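Local coordinates for protein iminosuccinate reductase (Paracoccus denitrificans, PDB 6RQA) that catalyses the NADH-dependent reduction of iminosuccinate to L-aspartate, regenerating the amino group donor for the first step of the beta-hydroxyaspartate cycle, at residues 134-139 with 238-243; 261-266 with 311-316. All coordinates share one frame; numbering follows the deposited sequence.

Overall arrangement
Both contacts sit at the C-terminal edge of the eight-stranded parallel sheet that forms the Rossmann-type NAD-binding part of the chain, their centres about 9 Å apart. Strands 235-239, 307-311 and 259-262 lie next to one another in that order. Contact 1 sets helix 125-143 against the end of the first of these, and contact 2 joins the ends of the other two. Along the chain, both segments of contact 1 precede those of contact 2. A probable hydrogen bond, 2.9 Å from Gly-312 N to Ala-239 O, ties them together. Both touch NAD, so residues far apart in sequence converge on the nicotinamide half of the cofactor.

Contact 1. Residues 134-139 with 238-243; sequences AASAVS and AAMGTD. With NAD (nicotinamide-adenine-dinucleotide), chain C.
Within the Rossmann-type NAD-binding fold, Ala-135, Ser-136 and Ser-139 on one face of helix 125-143 pack against Ala-238 and Met-240, where strand 235-239 runs out into the cofactor loop. Small residues let the backbones come close: the methyl CB of Ala-238 faces the helix, with Ser-136 OG 3.3 Å from it. Met-240 is the long member of the group. Its CG stands beside the backbone N (chi1 -49°), and bends at the next two torsions lay the thioether against the helix, with SD 3.8 Å from Ser-136 CB and CE leading toward Ala-135 CB at 4.3 Å. No hydrogen bond crosses between the segments. Ser-139 turns its hydroxyl back to its own helix, where OG donates to Ser-136 O at 2.7 Å, and it is also hydrogen-bonded to His-236, so this buried polar atom is satisfied.

Beyond the packing, the loop serves NAD. Met-240 O accepts from the carboxamide N7N at 2.7 Å, and Gly-241 O takes the ribose hydroxyl O3D at 3.2 Å. Asp-243 OD2 accepts from O2D at 2.7 Å, while OD1 makes a salt bridge to Lys-247, whose NZ is also hydrogen-bonded to NAD. Putting an alanine in place of Asp-243 would probably leave O2D without this acceptor and Lys-247 without its carboxylate mate, free to shift on the cofactor. The contact thus divides its chemistry: apolar and small groups seat the strand end on the helix, while two main-chain carbonyls and one carboxylate accept hydrogen bonds from the carboxamide and ribose of the nicotinamide half of NAD.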
loop_
_atom_site.group_PDB
_atom_site.type_symbol
_atom_site.label_atom_id
_atom_site.label_comp_id
_atom_site.label_asym_id
_atom_site.label_seq_id
_atom_site.Cartn_x
_atom_site.Cartn_y
_atom_site.Cartn_z
ATOM N N ALA A 134 -13.317 19.438 3.320
ATOM C CA ALA A 134 -14.045 19.147 4.548
ATOM C C ALA A 134 -13.141 19.278 5.766
ATOM O O ALA A 134 -13.561 19.809 6.801
ATOM C CB ALA A 134 -14.658 17.750 4.476
ATOM N N ALA A 135 -11.895 18.810 5.659
ATOM C CA ALA A 135 -10.961 18.926 6.775
ATOM C C ALA A 135 -10.727 20.384 7.150
ATOM O O ALA A 135 -10.712 20.733 8.336
ATOM C CB ALA A 135 -9.638 18.240 6.429
ATOM N N SER A 136 -10.549 21.252 6.152
ATOM C CA SER A 136 -10.377 22.673 6.435
ATOM C C SER A 136 -11.636 23.271 7.050
ATOM O O SER A 136 -11.553 24.143 7.922
ATOM C CB SER A 136 -9.997 23.419 5.156
ATOM O OG SER A 136 -9.831 24.803 5.407
ATOM N N ALA A 137 -12.811 22.814 6.612
ATOM C CA ALA A 137 -14.058 23.339 7.160
ATOM C C ALA A 137 -14.261 22.914 8.609
ATOM O O ALA A 137 -14.844 23.669 9.397
ATOM C CB ALA A 137 -15.239 22.890 6.300
ATOM N N VAL A 138 -13.794 21.718 8.978
ATOM C CA VAL A 138 -13.899 21.278 10.366
ATOM C C VAL A 138 -13.065 22.175 11.272
ATOM O O VAL A 138 -13.515 22.587 12.348
ATOM C CB VAL A 138 -13.486 19.798 10.493
ATOM C CG1 VAL A 138 -13.394 19.393 11.956
ATOM C CG2 VAL A 138 -14.476 18.907 9.758
ATOM N N SER A 139 -11.840 22.499 10.847
ATOM C CA SER A 139 -11.005 23.405 11.629
ATOM C C SER A 139 -11.638 24.783 11.747
ATOM O O SER A 139 -11.484 25.450 12.775
ATOM C CB SER A 139 -9.615 23.515 11.005
ATOM O OG SER A 139 -9.660 24.241 9.790
ATOM N N ALA A 238 -5.951 28.036 7.954
ATOM C CA ALA A 238 -6.071 26.633 7.560
ATOM C C ALA A 238 -5.041 26.375 6.464
ATOM O O ALA A 238 -5.310 26.559 5.276
ATOM C CB ALA A 238 -7.488 26.316 7.099
ATOM N N ALA A 239 -3.847 25.950 6.875
ATOM C CA ALA A 239 -2.761 25.664 5.942
ATOM C C ALA A 239 -2.948 24.261 5.379
ATOM O O ALA A 239 -2.758 23.267 6.087
ATOM C CB ALA A 239 -1.409 25.805 6.636
ATOM N N MET A 240 -3.318 24.177 4.101
ATOM C CA MET A 240 -3.629 22.904 3.468
ATOM C C MET A 240 -2.672 22.517 2.350
ATOM O O MET A 240 -2.724 21.372 1.892
ATOM C CB MET A 240 -5.059 22.927 2.904
ATOM C CG MET A 240 -6.114 23.419 3.883
ATOM S SD MET A 240 -6.304 22.344 5.316
ATOM C CE MET A 240 -6.831 20.822 4.532
ATOM N N GLY A 241 -1.805 23.423 1.905
ATOM C CA GLY A 241 -0.977 23.169 0.741
ATOM C C GLY A 241 0.238 22.296 0.981
ATOM O O GLY A 241 0.561 21.441 0.149
ATOM N N THR A 242 0.922 22.496 2.105
ATOM C CA THR A 242 2.181 21.804 2.370
ATOM C C THR A 242 1.896 20.378 2.824
ATOM O O THR A 242 1.439 20.155 3.951
ATOM C CB THR A 242 2.997 22.556 3.417
ATOM O OG1 THR A 242 3.268 23.884 2.951
ATOM C CG2 THR A 242 4.312 21.837 3.678
ATOM N N ASP A 243 2.171 19.408 1.947
ATOM C CA ASP A 243 2.014 17.994 2.265
ATOM C C ASP A 243 3.239 17.185 1.851
ATOM O O ASP A 243 3.147 15.964 1.693
ATOM C CB ASP A 243 0.758 17.423 1.602
ATOM C CG ASP A 243 0.771 17.579 0.092
ATOM O OD1 ASP A 243 1.689 18.242 -0.439
ATOM O OD2 ASP A 243 -0.141 17.036 -0.567
HETATM P PA NAD C . -2.823 23.368 -8.455
HETATM O O1A NAD C . -1.455 23.230 -9.063
HETATM O O2A NAD C . -4.182 23.340 -9.074
HETATM O O5B NAD C . -2.706 25.036 -7.991
HETATM C C5B NAD C . -1.445 25.224 -7.477
HETATM C C4B NAD C . -1.332 26.644 -6.986
HETATM O O4B NAD C . -0.099 26.778 -6.306
HETATM C C3B NAD C . -1.260 27.503 -8.245
HETATM O O3B NAD C . -2.579 27.845 -8.519
HETATM C C2B NAD C . -0.426 28.695 -7.761
HETATM O O2B NAD C . -1.206 29.671 -7.159
HETATM C C1B NAD C . 0.470 28.044 -6.632
HETATM N N9A NAD C . 1.825 27.766 -7.119
HETATM C C8A NAD C . 2.262 26.946 -8.177
HETATM N N7A NAD C . 3.587 26.943 -8.316
HETATM C C5A NAD C . 4.049 27.799 -7.300
HETATM C C6A NAD C . 5.349 28.219 -6.913
HETATM N N6A NAD C . 6.436 27.757 -7.595
HETATM N N1A NAD C . 5.516 29.083 -5.860
HETATM C C2A NAD C . 4.374 29.503 -5.228
HETATM N N3A NAD C . 3.083 29.191 -5.477
HETATM C C4A NAD C . 2.960 28.324 -6.540
HETATM O O3 NAD C . -2.571 22.457 -7.150
HETATM P PN NAD C . -3.885 21.949 -6.419
HETATM O O1N NAD C . -5.022 22.900 -6.140
HETATM O O2N NAD C . -3.906 20.536 -6.882
HETATM O O5D NAD C . -3.400 21.606 -4.739
HETATM C C5D NAD C . -2.459 22.535 -4.411
HETATM C C4D NAD C . -1.737 22.059 -3.175
HETATM O O4D NAD C . -2.681 21.354 -2.341
HETATM C C3D NAD C . -0.675 21.018 -3.640
HETATM O O3D NAD C . 0.510 21.394 -3.036
HETATM C C2D NAD C . -1.213 19.694 -3.066
HETATM O O2D NAD C . -0.235 18.864 -2.538
HETATM C C1D NAD C . -1.992 20.249 -1.849
HETATM N N1N NAD C . -3.027 19.232 -1.408
HETATM C C2N NAD C . -3.168 19.070 -0.060
HETATM C C3N NAD C . -4.098 18.153 0.425
HETATM C C7N NAD C . -4.188 18.042 1.911
HETATM O O7N NAD C . -4.962 17.264 2.458
HETATM N N7N NAD C . -3.357 18.858 2.639
HETATM C C4N NAD C . -4.870 17.413 -0.470
HETATM C C5N NAD C . -4.705 17.597 -1.838
HETATM C C6N NAD C . -3.768 18.522 -2.313
#

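Contact 2. Residues 261-266 with 311-316; sequences FTDEVA and DGTGVG. With NAD (nicotinamide-adenine-dinucleotide), chain C.
Asp-263 and the loop 312-314 hold together the ends of two neighbouring parallel strands, 259-262 and 307-311, in the Rossmann-type sheet. Asp-311 N first reaches Phe-261 O across the strands at 2.7 Å, nearly straight at 168°. The dense part follows, around the buried carboxylate of Asp-263. With chi1 at 45°, its CG is tucked between the backbone N and the carbonyl carbon, which brings OD2 to the start of the loop. There Thr-313 N at 3.1 Å and Gly-314 N at 3.0 Å donate to the syn side of Asp-263 OD2, from opposite faces of the carboxylate plane. Asp-263 OD1 accepts Glu-264 N on its anti side at 2.6 Å. Aspartate suits the place because one short acid can receive three main-chain N-H groups. Thr-313 OG1 lies 2.9 Å from Asp-263 OD1, with Gln-267 OE1 also within its reach.

The other flank is looser. Partly exposed Glu-264, at the N-cap position of helix 265-270, offers only its CB to Val-315 CG1 at 3.9 Å, a contact without polar bonds, near Asn-57 of strand 55-64. Gly-314 has a positive phi of 95°; at its backbone angles a CB would press on the carbonyl O of Thr-313 and would also meet O7N of NAD. Two residues earlier, Gly-312 O accepts a hydrogen bond from N7N of NAD at 2.7 Å.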
loop_
_atom_site.group_PDB
_atom_site.type_symbol
_atom_site.label_atom_id
_atom_site.label_comp_id
_atom_site.label_asym_id
_atom_site.label_seq_id
_atom_site.Cartn_x
_atom_site.Cartn_y
_atom_site.Cartn_z
ATOM N N PHE A 261 -2.697 23.216 15.479
ATOM C CA PHE A 261 -3.463 21.980 15.448
ATOM C C PHE A 261 -3.183 21.267 14.132
ATOM O O PHE A 261 -2.787 21.886 13.141
ATOM C CB PHE A 261 -4.968 22.241 15.605
ATOM C CG PHE A 261 -5.329 22.968 16.869
ATOM C CD1 PHE A 261 -5.333 24.353 16.912
ATOM C CD2 PHE A 261 -5.663 22.268 18.017
ATOM C CE1 PHE A 261 -5.663 25.026 18.075
ATOM C CE2 PHE A 261 -5.994 22.934 19.183
ATOM C CZ PHE A 261 -5.994 24.314 19.211
ATOM N N THR A 262 -3.384 19.952 14.126
ATOM C CA THR A 262 -3.111 19.160 12.934
ATOM C C THR A 262 -3.952 17.894 12.970
ATOM O O THR A 262 -4.635 17.600 13.955
ATOM C CB THR A 262 -1.622 18.814 12.816
ATOM O OG1 THR A 262 -1.370 18.217 11.539
ATOM C CG2 THR A 262 -1.219 17.833 13.905
ATOM N N ASP A 263 -3.893 17.144 11.869
ATOM C CA ASP A 263 -4.566 15.855 11.768
ATOM C C ASP A 263 -3.678 14.708 12.236
ATOM O O ASP A 263 -4.135 13.834 12.980
ATOM C CB ASP A 263 -5.026 15.614 10.326
ATOM C CG ASP A 263 -3.960 15.969 9.302
ATOM O OD1 ASP A 263 -2.780 16.117 9.684
ATOM O OD2 ASP A 263 -4.308 16.109 8.110
ATOM N N GLU A 264 -2.415 14.700 11.816
ATOM C CA GLU A 264 -1.439 13.711 12.254
ATOM C C GLU A 264 -0.177 14.450 12.670
ATOM O O GLU A 264 0.470 15.092 11.836
ATOM C CB GLU A 264 -1.137 12.699 11.144
ATOM C CG GLU A 264 -0.327 11.495 11.598
ATOM C CD GLU A 264 -1.107 10.582 12.526
ATOM O OE1 GLU A 264 -2.355 10.605 12.479
ATOM O OE2 GLU A 264 -0.472 9.843 13.307
ATOM N N VAL A 265 0.165 14.367 13.959
ATOM C CA VAL A 265 1.312 15.110 14.477
ATOM C C VAL A 265 2.608 14.611 13.856
ATOM O O VAL A 265 3.546 15.390 13.643
ATOM C CB VAL A 265 1.352 15.020 16.016
ATOM C CG1 VAL A 265 2.438 15.928 16.578
ATOM C CG2 VAL A 265 -0.008 15.373 16.607
ATOM N N ALA A 266 2.684 13.312 13.551
ATOM C CA ALA A 266 3.888 12.762 12.937
ATOM C C ALA A 266 4.120 13.345 11.548
ATOM O O ALA A 266 5.258 13.662 11.184
ATOM C CB ALA A 266 3.794 11.239 12.875
ATOM N N ASP A 311 -2.720 22.496 10.500
ATOM C CA ASP A 311 -1.758 21.973 9.529
ATOM C C ASP A 311 -2.359 20.734 8.871
ATOM O O ASP A 311 -2.116 19.593 9.268
ATOM C CB ASP A 311 -0.428 21.667 10.208
ATOM C CG ASP A 311 0.683 21.388 9.218
ATOM O OD1 ASP A 311 0.455 21.543 8.000
ATOM O OD2 ASP A 311 1.790 21.014 9.660
ATOM N N GLY A 312 -3.162 20.975 7.839
ATOM C CA GLY A 312 -3.791 19.893 7.106
ATOM C C GLY A 312 -2.846 19.196 6.150
ATOM O O GLY A 312 -2.506 19.740 5.094
ATOM N N THR A 313 -2.416 17.986 6.507
ATOM C CA THR A 313 -1.500 17.220 5.671
ATOM C C THR A 313 -2.191 16.140 4.853
ATOM O O THR A 313 -1.661 15.744 3.809
ATOM C CB THR A 313 -0.409 16.568 6.531
ATOM O OG1 THR A 313 -1.003 15.613 7.420
ATOM C CG2 THR A 313 0.326 17.618 7.345
ATOM N N GLY A 314 -3.348 15.657 5.297
ATOM C CA GLY A 314 -4.050 14.604 4.591
ATOM C C GLY A 314 -3.741 13.226 5.140
ATOM O O GLY A 314 -2.586 12.789 5.119
ATOM N N VAL A 315 -4.762 12.535 5.639
ATOM C CA VAL A 315 -4.604 11.193 6.183
ATOM C C VAL A 315 -5.560 10.253 5.462
ATOM O O VAL A 315 -6.615 10.664 4.967
ATOM C CB VAL A 315 -4.838 11.154 7.710
ATOM C CG1 VAL A 315 -3.837 12.050 8.424
ATOM C CG2 VAL A 315 -6.262 11.560 8.047
ATOM N N GLY A 316 -5.178 8.975 5.410
ATOM C CA GLY A 316 -5.953 8.002 4.659
ATOM C C GLY A 316 -7.354 7.783 5.198
ATOM O O GLY A 316 -8.264 7.440 4.440
HETATM P PA NAD C . -2.823 23.368 -8.455
HETATM O O1A NAD C . -1.455 23.230 -9.063
HETATM O O2A NAD C . -4.182 23.340 -9.074
HETATM O O5B NAD C . -2.706 25.036 -7.991
HETATM C C5B NAD C . -1.445 25.224 -7.477
HETATM C C4B NAD C . -1.332 26.644 -6.986
HETATM O O4B NAD C . -0.099 26.778 -6.306
HETATM C C3B NAD C . -1.260 27.503 -8.245
HETATM O O3B NAD C . -2.579 27.845 -8.519
HETATM C C2B NAD C . -0.426 28.695 -7.761
HETATM O O2B NAD C . -1.206 29.671 -7.159
HETATM C C1B NAD C . 0.470 28.044 -6.632
HETATM N N9A NAD C . 1.825 27.766 -7.119
HETATM C C8A NAD C . 2.262 26.946 -8.177
HETATM N N7A NAD C . 3.587 26.943 -8.316
HETATM C C5A NAD C . 4.049 27.799 -7.300
HETATM C C6A NAD C . 5.349 28.219 -6.913
HETATM N N6A NAD C . 6.436 27.757 -7.595
HETATM N N1A NAD C . 5.516 29.083 -5.860
HETATM C C2A NAD C . 4.374 29.503 -5.228
HETATM N N3A NAD C . 3.083 29.191 -5.477
HETATM C C4A NAD C . 2.960 28.324 -6.540
HETATM O O3 NAD C . -2.571 22.457 -7.150
HETATM P PN NAD C . -3.885 21.949 -6.419
HETATM O O1N NAD C . -5.022 22.900 -6.140
HETATM O O2N NAD C . -3.906 20.536 -6.882
HETATM O O5D NAD C . -3.400 21.606 -4.739
HETATM C C5D NAD C . -2.459 22.535 -4.411
HETATM C C4D NAD C . -1.737 22.059 -3.175
HETATM O O4D NAD C . -2.681 21.354 -2.341
HETATM C C3D NAD C . -0.675 21.018 -3.640
HETATM O O3D NAD C . 0.510 21.394 -3.036
HETATM C C2D NAD C . -1.213 19.694 -3.066
HETATM O O2D NAD C . -0.235 18.864 -2.538
HETATM C C1D NAD C . -1.992 20.249 -1.849
HETATM N N1N NAD C . -3.027 19.232 -1.408
HETATM C C2N NAD C . -3.168 19.070 -0.060
HETATM C C3N NAD C . -4.098 18.153 0.425
HETATM C C7N NAD C . -4.188 18.042 1.911
HETATM O O7N NAD C . -4.962 17.264 2.458
HETATM N N7N NAD C . -3.357 18.858 2.639
HETATM C C4N NAD C . -4.870 17.413 -0.470
HETATM C C5N NAD C . -4.705 17.597 -1.838
HETATM C C6N NAD C . -3.768 18.522 -2.313
#